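Local coordinates for protein 1,4-dihydroxy-2-naphthoyl-CoA hydrolase (Escherichia coli, PDB 1VH5) that hydrolyses 1,4-dihydroxy-2-naphthoyl-CoA to 1,4-dihydroxy-2-naphthoate and CoA in menaquinone biosynthesis, and also cleaves many other acyl-CoA thioesters, at residues A[89-94]-A[127-132]. Sequence-based numbering, arbitrary orientation. Where two conformers were deposited one is given.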
ATOM      1  N   ALA A  89       1.951   8.692  -1.234  1.00 12.52           N
ATOM      2  CA  ALA A  89       0.826   9.054  -0.371  1.00 12.61           C
ATOM      3  C   ALA A  89       1.294   9.785   0.839  1.00 13.47           C
ATOM      4  O   ALA A  89       2.359   9.452   1.404  1.00 13.59           O
ATOM      5  CB  ALA A  89       0.007   7.808   0.040  1.00 13.83           C
ATOM      6  N   ASN A  90       0.483  10.754   1.247  1.00 14.43           N
ATOM      7  CA  ASN A  90       0.604  11.333   2.560  1.00 13.02           C
ATOM      8  C   ASN A  90      -0.518  10.899   3.483  1.00 12.84           C
ATOM      9  O   ASN A  90      -1.702  10.980   3.112  1.00 13.70           O
ATOM     10  CB  ASN A  90       0.593  12.836   2.439  1.00 14.60           C
ATOM     11  CG  ASN A  90       1.135  13.474   3.609  1.00 18.62           C
ATOM     12  OD1 ASN A  90       0.460  13.537   4.638  1.00 20.96           O
ATOM     13  ND2 ASN A  90       2.432  13.916   3.514  1.00 15.56           N
ATOM     14  N   HIS A  91      -0.164  10.471   4.697  1.00 12.62           N
ATOM     15  CA  HIS A  91      -1.167  10.020   5.673  1.00 13.74           C
ATOM     16  C   HIS A  91      -1.451  11.181   6.615  1.00 14.31           C
ATOM     17  O   HIS A  91      -0.604  11.563   7.424  1.00 16.50           O
ATOM     18  CB  HIS A  91      -0.566   8.849   6.482  1.00 14.80           C
ATOM     19  CG  HIS A  91      -0.170   7.668   5.646  1.00 14.32           C
ATOM     20  ND1 HIS A  91      -1.035   7.050   4.765  1.00 15.88           N
ATOM     21  CD2 HIS A  91       0.993   6.978   5.587  1.00 15.59           C
ATOM     22  CE1 HIS A  91      -0.415   6.042   4.177  1.00 14.33           C
ATOM     23  NE2 HIS A  91       0.812   5.969   4.673  1.00 15.32           N
ATOM     24  N   VAL A  92      -2.621  11.798   6.471  1.00 15.57           N
ATOM     25  CA  VAL A  92      -2.903  13.037   7.215  1.00 17.75           C
ATOM     26  C   VAL A  92      -3.814  12.904   8.404  1.00 17.12           C
ATOM     27  O   VAL A  92      -3.787  13.759   9.296  1.00 19.98           O
ATOM     28  CB  VAL A  92      -3.349  14.201   6.337  1.00 19.40           C
ATOM     29  CG1 VAL A  92      -2.203  14.639   5.423  1.00 19.72           C
ATOM     30  CG2 VAL A  92      -4.564  13.845   5.553  1.00 19.45           C
ATOM     31  N   ARG A  93      -4.621  11.849   8.431  1.00 17.47           N
ATOM     32  CA  ARG A  93      -5.495  11.607   9.569  1.00 17.85           C
ATOM     33  C   ARG A  93      -5.749  10.113   9.684  1.00 16.08           C
ATOM     34  O   ARG A  93      -5.902   9.419   8.672  1.00 17.88           O
ATOM     35  CB  ARG A  93      -6.813  12.360   9.369  1.00 18.24           C
ATOM     36  CG  ARG A  93      -7.894  12.106  10.462  1.00 21.11           C
ATOM     37  CD  ARG A  93      -9.231  12.789  10.177  1.00 22.52           C
ATOM     38  NE  ARG A  93      -9.180  14.241  10.328  1.00 24.40           N
ATOM     39  CZ  ARG A  93      -9.366  14.881  11.483  1.00 27.83           C
ATOM     40  NH1 ARG A  93      -9.301  16.204  11.517  1.00 31.06           N
ATOM     41  NH2 ARG A  93      -9.596  14.200  12.598  1.00 29.89           N
ATOM     42  N   SER A  94      -5.783   9.612  10.911  1.00 17.92           N
ATOM     43  CA  SER A  94      -6.091   8.204  11.142  1.00 17.87           C
ATOM     44  C   SER A  94      -7.567   7.927  11.006  1.00 17.62           C
ATOM     45  O   SER A  94      -8.398   8.846  11.025  1.00 19.30           O
ATOM     46  CB  SER A  94      -5.590   7.793  12.521  1.00 18.67           C
ATOM     47  OG  SER A  94      -6.331   8.474  13.525  1.00 20.35           O
ATOM     48  N   LEU A 127     -10.408  14.219   5.153  1.00 15.74           N
ATOM     49  CA  LEU A 127      -9.297  13.653   4.395  1.00 13.97           C
ATOM     50  C   LEU A 127      -8.374  12.879   5.309  1.00 14.56           C
ATOM     51  O   LEU A 127      -7.920  13.396   6.332  1.00 15.36           O
ATOM     52  CB  LEU A 127      -8.520  14.772   3.733  1.00 15.16           C
ATOM     53  CG  LEU A 127      -7.362  14.354   2.822  1.00 16.19           C
ATOM     54  CD1 LEU A 127      -7.866  13.631   1.576  1.00 14.71           C
ATOM     55  CD2 LEU A 127      -6.516  15.585   2.473  1.00 16.26           C
ATOM     56  N   CYS A 128      -8.123  11.633   4.951  1.00 13.53           N
ATOM     57  CA  CYS A 128      -7.208  10.819   5.735  1.00 13.83           C
ATOM     58  C   CYS A 128      -5.916  10.502   4.981  1.00 12.74           C
ATOM     59  O   CYS A 128      -4.883  10.280   5.590  1.00 12.83           O
ATOM     60  CB  CYS A 128      -7.865   9.485   6.105  1.00 14.37           C
ATOM     61  SG  CYS A 128      -9.236   9.704   7.278  1.00 17.92           S
ATOM     62  N   CYS A 129      -5.981  10.389   3.656  1.00 12.73           N
ATOM     63  CA  CYS A 129      -4.781  10.060   2.890  1.00 12.90           C
ATOM     64  C   CYS A 129      -4.912  10.740   1.513  1.00 13.04           C
ATOM     65  O   CYS A 129      -5.979  10.705   0.909  1.00 14.94           O
ATOM     66  CB  CYS A 129      -4.666   8.534   2.739  1.00 12.98           C
ATOM     67  SG  CYS A 129      -3.244   7.944   1.760  1.00 14.81           S
ATOM     68  N   SER A 130      -3.822  11.335   1.013  1.00 12.88           N
ATOM     69  CA  SER A 130      -3.840  11.899  -0.328  1.00 12.83           C
ATOM     70  C   SER A 130      -2.718  11.230  -1.116  1.00 11.95           C
ATOM     71  O   SER A 130      -1.564  11.236  -0.688  1.00 12.83           O
ATOM     72  CB  SER A 130      -3.591  13.402  -0.250  1.00 16.01           C
ATOM     73  OG  SER A 130      -3.487  13.943  -1.566  1.00 16.52           O
ATOM     74  N   SER A 131      -3.048  10.669  -2.267  1.00 11.92           N
ATOM     75  CA  SER A 131      -2.135   9.833  -3.020  1.00 11.97           C
ATOM     76  C   SER A 131      -2.119  10.218  -4.492  1.00 11.23           C
ATOM     77  O   SER A 131      -3.066  10.836  -5.002  1.00 13.32           O
ATOM     78  CB  SER A 131      -2.466   8.378  -2.862  0.65 12.68           C
ATOM     79  OG  SER A 131      -3.590   8.068  -3.634  0.65 16.18           O
ATOM     80  N   ARG A 132      -1.015   9.887  -5.150  1.00 12.30           N
ATOM     81  CA  ARG A 132      -0.901   9.986  -6.604  1.00 12.01           C
ATOM     82  C   ARG A 132      -0.320   8.691  -7.177  1.00 10.97           C
ATOM     83  O   ARG A 132       0.584   8.130  -6.574  1.00 12.63           O
ATOM     84  CB  ARG A 132       0.042  11.140  -6.988  1.00 14.94           C
ATOM     85  CG  ARG A 132      -0.495  12.563  -6.779  1.00 17.96           C
ATOM     86  CD  ARG A 132       0.307  13.664  -7.517  1.00 20.46           C
ATOM     87  NE  ARG A 132       1.771  13.480  -7.416  1.00 20.22           N
ATOM     88  CZ  ARG A 132       2.493  13.908  -6.388  1.00 16.72           C
ATOM     89  NH1 ARG A 132       3.772  13.672  -6.350  1.00 15.60           N
ATOM     90  NH2 ARG A 132       1.969  14.580  -5.378  1.00 19.69           N
TER
HETATM   91  O   HOH W   1      -8.298  15.638   7.814  1.00 21.01           O
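N90 and S130 form an antiparallel hydrogen-bonded pair, N90 N to S130 O at 2.9 Å and S130 N to N90 O at 3.0 Å, flanked by the non-hydrogen-bonded pairs A89-S131 and H91-C129. C128 O grips the chain after H91: V92 N stands above its carbonyl plane at 2.9 Å, and R93 N makes a longer bond (3.3 Å) from the side of the C=O, on the same face. C128 CB lies 3.2 Å from R93 O, with SG near R93 O and S94 O. On the face shared by A89, H91, C129 and S131, C129 SG, anti to its backbone N (chi1 178°), sits 3.7 Å from A89 CB and 3.8 Å from H91 ND1, oblique to the imidazole. V92 CG2 packs against L127 CG and the carbonyl oxygens of L127 and C128. R93 lays CB against L127 O; a water in the guanidinium plane accepts from its NE and donates to that oxygen. H91 to S94 belong to the substrate-binding site, and H91 NE2 hydrogen-bonds E65 of the second subunit, probably the catalytic nucleophile or proton acceptor. Strand 127-138 bulges here, C128 and C129 together pairing with I120 of strand 113-121; helix 57-74 of the hotdog fold packs on A89, C129 and S131, while A89 and N90 carry the sheet into the second subunit.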